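Local coordinates for intracellular serine protease (Bacillus licheniformis, PDB 4ZOQ), which is a subtilisin-like serine protease of lanthipeptide biosynthesis that cleaves peptide bonds sequence-specifically, here as its N-terminal prodomain bound to its catalytic domain, at the interface of chains A and B. Numbering follows the deposited sequence. Chains: chain A, Intracellular serine protease; chain B, Intracellular serine protease.

Contact 1: the interface of chains A and B. Residues chain A 32, 56-58, 64-65; chain B 115, 117, 121.
Extended backbone on strands 31-35, 54-58 and 63-67 of chain A lies over the first turn and a half of helix 116-128 of chain B, so that side chains of the sheet and of the helix point toward each other. B:Tyr117 stands between them. Its CG is anti to the backbone N (chi1 175°), which sends the ring out of the helix into the sheet. There its phenol OH donates to the backbone carbonyl O of A:Asp56 at 2.6 Å, approaching from above the carbonyl plane. The ring is filled in on both faces: A:Ile58 CD1 sits 3.5 Å above one, toward the rim, and A:Lys65 CB lies against the other, which should limit rotation of the phenol. A:Tyr32 crosses obliquely near the ring's root, CE2 reaching CG of B:Tyr117 at 3.5 Å. Its own OH meets B:Asp115 tip to tip, donating to carboxylate OD2 at 2.5 Å from above the carboxylate plane. The other oxygen of B:Asp115, OD1, accepts the backbone N of B:Tyr117 at 3.1 Å, which caps the start of the helix and probably helps to hold the carboxylate in place for A:Tyr32. B:Lys121, bent at chi3 (-92°), crosses A:Asp56 at about a right angle and forms a salt bridge, NZ to OD2, at 2.6 Å. Main-chain and side-chain oxygens of A:Asp56 are thus both engaged. The site docks the prodomain sheet on a surface helix of the subtilase domain, as propeptides of this family do.

Contact 2: the interface of chains A and B. Residues chain A 34, 58, 61-63, 89; chain B 117, 120, 150-151, 153-154, 157.
The backbone carbonyl O of A:Ile61 is gripped across the interface by a hydrogen bond from guanidinium NH1 of B:Arg157 at 2.9 Å. The bond is moderately straight, 155° at the hydrogen, and the oxygen lies close to the guanidinium plane, although the donor stands above the carbonyl plane. B:Arg157 reaches it with its chain extended from CG to NE, flanked by two aliphatic groups. A:Leu34 comes tip to tip, CG over one guanidinium face and CD1 3.4 Å from NH1, while A:Ile61 CG2 packs on B:Arg157 CB at 3.6 Å. An alanine here would remove the guanidinium, and with it the bond to the A:Ile61 carbonyl and the cover over A:Leu34, and would probably loosen this end of the interface. A:Ile61 has CG1 in the crowded position between backbone N and carbonyl carbon (chi1 59°), directing CD1 toward B:Met120. Next to it, A:Phe63 drops into the groove between helices 116-128 and 146-164, its CG anti to the backbone N (chi1 -172°). The methyl of B:Ala154 sits over the ring centre, CB 3.7 Å from CD1 of A:Phe63. Toward helix 116-128, A:Phe63 CE2 lies at the edge of the B:Tyr117 ring, 3.5 Å from CD1, and the bent B:Met120 crosses the phenyl at about a right angle with its CE methyl at CE2. Farther along, A:Leu34 CD2 rests on the aliphatic stem of B:Lys153, and A:Ile89 slides past B:Val150, CD1 to CG1 at 3.6 Å. This largely apolar groove seats the prodomain on two helices of the protease, with the arginine bond probably helping to set its register at one end.

Contact 1: the interface of chains A and B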
loop_
_atom_site.group_PDB
_atom_site.type_symbol
_atom_site.label_atom_id
_atom_site.label_comp_id
_atom_site.label_asym_id
_atom_site.label_seq_id
_atom_site.Cartn_x
_atom_site.Cartn_y
_atom_site.Cartn_z
ATOM N N TYR A 32 0.128 -20.262 13.917
ATOM C CA TYR A 32 1.201 -19.287 13.728
ATOM C C TYR A 32 2.013 -19.084 15.004
ATOM O O TYR A 32 1.478 -19.131 16.123
ATOM C CB TYR A 32 0.647 -17.935 13.253
ATOM C CG TYR A 32 0.054 -17.958 11.863
ATOM C CD1 TYR A 32 -1.298 -18.242 11.661
ATOM C CD2 TYR A 32 0.843 -17.698 10.749
ATOM C CE1 TYR A 32 -1.838 -18.277 10.377
ATOM C CE2 TYR A 32 0.304 -17.721 9.461
ATOM C CZ TYR A 32 -1.029 -18.016 9.288
ATOM O OH TYR A 32 -1.549 -18.035 8.017
ATOM N N ASP A 56 6.897 -22.641 8.216
ATOM C CA ASP A 56 7.393 -21.666 7.265
ATOM C C ASP A 56 7.717 -20.420 8.046
ATOM O O ASP A 56 6.826 -19.771 8.569
ATOM C CB ASP A 56 6.351 -21.375 6.196
ATOM C CG ASP A 56 6.878 -20.486 5.086
ATOM O OD1 ASP A 56 7.987 -19.924 5.239
ATOM O OD2 ASP A 56 6.147 -20.300 4.083
ATOM N N VAL A 57 8.998 -20.092 8.131
ATOM C CA VAL A 57 9.437 -19.011 8.991
ATOM C C VAL A 57 9.905 -17.847 8.169
ATOM O O VAL A 57 10.603 -18.032 7.165
ATOM C CB VAL A 57 10.576 -19.431 9.912
ATOM C CG1 VAL A 57 10.772 -18.392 11.004
ATOM C CG2 VAL A 57 10.272 -20.771 10.509
ATOM N N ILE A 58 9.455 -16.658 8.569
ATOM C CA ILE A 58 10.002 -15.396 8.097
ATOM C C ILE A 58 11.145 -15.041 9.022
ATOM O O ILE A 58 10.931 -14.497 10.109
ATOM C CB ILE A 58 8.927 -14.256 8.053
ATOM C CG1 ILE A 58 7.714 -14.687 7.237
ATOM C CG2 ILE A 58 9.499 -12.968 7.441
ATOM C CD1 ILE A 58 6.506 -13.795 7.422
ATOM N N ALA A 64 6.309 -17.571 12.166
ATOM C CA ALA A 64 6.200 -18.771 11.360
ATOM C C ALA A 64 4.776 -19.262 11.198
ATOM O O ALA A 64 3.967 -19.154 12.110
ATOM C CB ALA A 64 7.064 -19.877 11.963
ATOM N N LYS A 65 4.485 -19.841 10.046
ATOM C CA LYS A 65 3.205 -20.501 9.884
ATOM C C LYS A 65 3.466 -22.005 9.935
ATOM O O LYS A 65 4.307 -22.541 9.213
ATOM C CB LYS A 65 2.510 -20.091 8.575
ATOM C CG LYS A 65 1.422 -21.063 8.104
ATOM C CD LYS A 65 0.779 -20.637 6.779
ATOM C CE LYS A 65 1.788 -20.513 5.666
ATOM N NZ LYS A 65 2.471 -21.798 5.334
ATOM N N ASP B 115 -3.852 -12.816 3.920
ATOM C CA ASP B 115 -3.385 -13.209 5.224
ATOM C C ASP B 115 -2.363 -12.162 5.650
ATOM O O ASP B 115 -1.537 -11.705 4.838
ATOM C CB ASP B 115 -2.788 -14.630 5.136
ATOM C CG ASP B 115 -2.157 -15.121 6.448
ATOM O OD1 ASP B 115 -2.414 -14.556 7.544
ATOM O OD2 ASP B 115 -1.402 -16.120 6.373
ATOM N N TYR B 117 0.038 -12.590 7.461
ATOM C CA TYR B 117 1.313 -13.293 7.415
ATOM C C TYR B 117 1.994 -13.062 6.072
ATOM O O TYR B 117 3.188 -12.764 6.010
ATOM C CB TYR B 117 1.107 -14.795 7.650
ATOM C CG TYR B 117 2.362 -15.627 7.507
ATOM C CD1 TYR B 117 3.263 -15.732 8.556
ATOM C CD2 TYR B 117 2.672 -16.269 6.305
ATOM C CE1 TYR B 117 4.415 -16.477 8.436
ATOM C CE2 TYR B 117 3.838 -17.025 6.173
ATOM C CZ TYR B 117 4.704 -17.118 7.248
ATOM O OH TYR B 117 5.872 -17.847 7.159
ATOM N N LYS B 121 5.605 -11.196 5.080
ATOM C CA LYS B 121 6.631 -11.879 4.313
ATOM C C LYS B 121 6.996 -11.047 3.092
ATOM O O LYS B 121 8.175 -10.903 2.764
ATOM C CB LYS B 121 6.171 -13.262 3.898
ATOM C CG LYS B 121 7.268 -14.098 3.274
ATOM C CD LYS B 121 6.682 -15.415 2.809
ATOM C CE LYS B 121 6.785 -16.475 3.886
ATOM N NZ LYS B 121 6.092 -17.720 3.510
#

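Contact 2: the interface of chains A and B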
loop_
_atom_site.group_PDB
_atom_site.type_symbol
_atom_site.label_atom_id
_atom_site.label_comp_id
_atom_site.label_asym_id
_atom_site.label_seq_id
_atom_site.Cartn_x
_atom_site.Cartn_y
_atom_site.Cartn_z
ATOM N N LEU A 34 5.321 -16.824 16.978
ATOM C CA LEU A 34 6.250 -15.731 17.038
ATOM C C LEU A 34 7.330 -16.068 18.070
ATOM O O LEU A 34 7.037 -16.198 19.254
ATOM C CB LEU A 34 5.540 -14.415 17.374
ATOM C CG LEU A 34 6.529 -13.255 17.336
ATOM C CD1 LEU A 34 7.123 -13.122 15.931
ATOM C CD2 LEU A 34 5.864 -11.951 17.763
ATOM N N ILE A 58 9.455 -16.658 8.569
ATOM C CA ILE A 58 10.002 -15.396 8.097
ATOM C C ILE A 58 11.145 -15.041 9.022
ATOM O O ILE A 58 10.931 -14.497 10.109
ATOM C CB ILE A 58 8.927 -14.256 8.053
ATOM C CG1 ILE A 58 7.714 -14.687 7.237
ATOM C CG2 ILE A 58 9.499 -12.968 7.441
ATOM C CD1 ILE A 58 6.506 -13.795 7.422
ATOM N N ILE A 61 11.970 -11.724 11.242
ATOM C CA ILE A 61 11.029 -11.322 12.286
ATOM C C ILE A 61 10.628 -12.504 13.180
ATOM O O ILE A 61 9.842 -12.338 14.118
ATOM C CB ILE A 61 9.776 -10.609 11.683
ATOM C CG1 ILE A 61 9.029 -11.500 10.702
ATOM C CG2 ILE A 61 10.180 -9.274 11.014
ATOM C CD1 ILE A 61 7.702 -10.901 10.291
ATOM N N GLY A 62 11.082 -13.708 12.830
ATOM C CA GLY A 62 10.905 -14.859 13.699
ATOM C C GLY A 62 9.458 -15.268 13.855
ATOM O O GLY A 62 9.022 -15.656 14.936
ATOM N N PHE A 63 8.728 -15.183 12.755
ATOM C CA PHE A 63 7.301 -15.437 12.717
ATOM C C PHE A 63 7.002 -16.539 11.713
ATOM O O PHE A 63 7.371 -16.453 10.536
ATOM C CB PHE A 63 6.564 -14.124 12.383
ATOM C CG PHE A 63 5.065 -14.199 12.504
ATOM C CD1 PHE A 63 4.456 -14.500 13.709
ATOM C CD2 PHE A 63 4.259 -13.923 11.402
ATOM C CE1 PHE A 63 3.079 -14.559 13.813
ATOM C CE2 PHE A 63 2.877 -13.977 11.507
ATOM C CZ PHE A 63 2.289 -14.296 12.719
ATOM N N ILE A 89 -0.557 -18.669 17.756
ATOM C CA ILE A 89 -1.864 -18.156 17.384
ATOM C C ILE A 89 -2.683 -19.219 16.676
ATOM O O ILE A 89 -2.181 -19.930 15.815
ATOM C CB ILE A 89 -1.752 -16.909 16.438
ATOM C CG1 ILE A 89 -1.160 -15.711 17.163
ATOM C CG2 ILE A 89 -3.112 -16.510 15.865
ATOM C CD1 ILE A 89 -0.749 -14.594 16.207
ATOM N N TYR B 117 0.038 -12.590 7.461
ATOM C CA TYR B 117 1.313 -13.293 7.415
ATOM C C TYR B 117 1.994 -13.062 6.072
ATOM O O TYR B 117 3.188 -12.764 6.010
ATOM C CB TYR B 117 1.107 -14.795 7.650
ATOM C CG TYR B 117 2.362 -15.627 7.507
ATOM C CD1 TYR B 117 3.263 -15.732 8.556
ATOM C CD2 TYR B 117 2.672 -16.269 6.305
ATOM C CE1 TYR B 117 4.415 -16.477 8.436
ATOM C CE2 TYR B 117 3.838 -17.025 6.173
ATOM C CZ TYR B 117 4.704 -17.118 7.248
ATOM O OH TYR B 117 5.872 -17.847 7.159
ATOM N N MET B 120 3.459 -9.512 5.758
ATOM C CA MET B 120 4.736 -9.394 6.461
ATOM C C MET B 120 5.867 -10.021 5.646
ATOM O O MET B 120 6.942 -9.431 5.506
ATOM C CB MET B 120 4.669 -10.071 7.834
ATOM C CG MET B 120 3.597 -9.534 8.726
ATOM S SD MET B 120 3.724 -10.142 10.431
ATOM C CE MET B 120 1.973 -10.265 10.824
ATOM N N VAL B 150 -0.141 -10.467 19.540
ATOM C CA VAL B 150 0.997 -11.192 18.993
ATOM C C VAL B 150 1.134 -10.875 17.505
ATOM O O VAL B 150 2.239 -10.624 17.010
ATOM C CB VAL B 150 0.860 -12.719 19.208
ATOM C CG1 VAL B 150 1.874 -13.454 18.358
ATOM C CG2 VAL B 150 1.089 -13.054 20.678
ATOM N N LEU B 151 0.003 -10.879 16.802
ATOM C CA LEU B 151 -0.026 -10.497 15.390
ATOM C C LEU B 151 0.524 -9.077 15.198
ATOM O O LEU B 151 1.287 -8.821 14.258
ATOM C CB LEU B 151 -1.448 -10.593 14.826
ATOM C CG LEU B 151 -1.605 -10.394 13.318
ATOM C CD1 LEU B 151 -1.015 -11.555 12.578
ATOM C CD2 LEU B 151 -3.076 -10.196 12.925
ATOM N N LYS B 153 2.528 -7.503 17.230
ATOM C CA LYS B 153 3.931 -7.560 17.624
ATOM C C LYS B 153 4.789 -8.034 16.457
ATOM O O LYS B 153 5.882 -7.505 16.197
ATOM C CB LYS B 153 4.090 -8.502 18.817
ATOM C CG LYS B 153 5.499 -8.684 19.332
ATOM C CD LYS B 153 5.471 -9.567 20.559
ATOM C CE LYS B 153 6.822 -9.669 21.235
ATOM N NZ LYS B 153 6.715 -10.647 22.356
ATOM N N ALA B 154 4.280 -9.041 15.757
ATOM C CA ALA B 154 4.950 -9.585 14.586
ATOM C C ALA B 154 5.021 -8.537 13.504
ATOM O O ALA B 154 6.053 -8.326 12.851
ATOM C CB ALA B 154 4.197 -10.823 14.066
ATOM N N ARG B 157 7.474 -5.881 13.887
ATOM C CA ARG B 157 8.858 -6.247 13.624
ATOM C C ARG B 157 9.156 -6.098 12.151
ATOM O O ARG B 157 10.216 -5.610 11.781
ATOM C CB ARG B 157 9.124 -7.688 14.054
ATOM C CG ARG B 157 9.228 -7.919 15.536
ATOM C CD ARG B 157 9.569 -9.382 15.804
ATOM N NE ARG B 157 9.602 -9.687 17.227
ATOM C CZ ARG B 157 9.907 -10.879 17.736
ATOM N NH1 ARG B 157 10.175 -11.901 16.934
ATOM N NH2 ARG B 157 9.930 -11.048 19.053
#

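Contact 1 and contact 2 are neighbouring parts of one docking surface, their C-alpha centres about 7 Å apart. They share A:Ile58 and B:Tyr117, and both draw on strands 31-35, 54-58 and 63-67 of the prodomain and on helix 116-128 of the protease; contact 2 adds strand 86-89 of the prodomain and helix 146-164 of the protease. Contact 1 combines several polar bonds with packing around a tyrosine, whereas contact 2 is mostly apolar, so the two probably complement each other in directing and holding the prodomain. The centre of contact 2 lies about 18 Å from B:Asp51 and 22 Å from B:His86 of the predicted charge relay, which suggests a binding platform away from the catalytic residues.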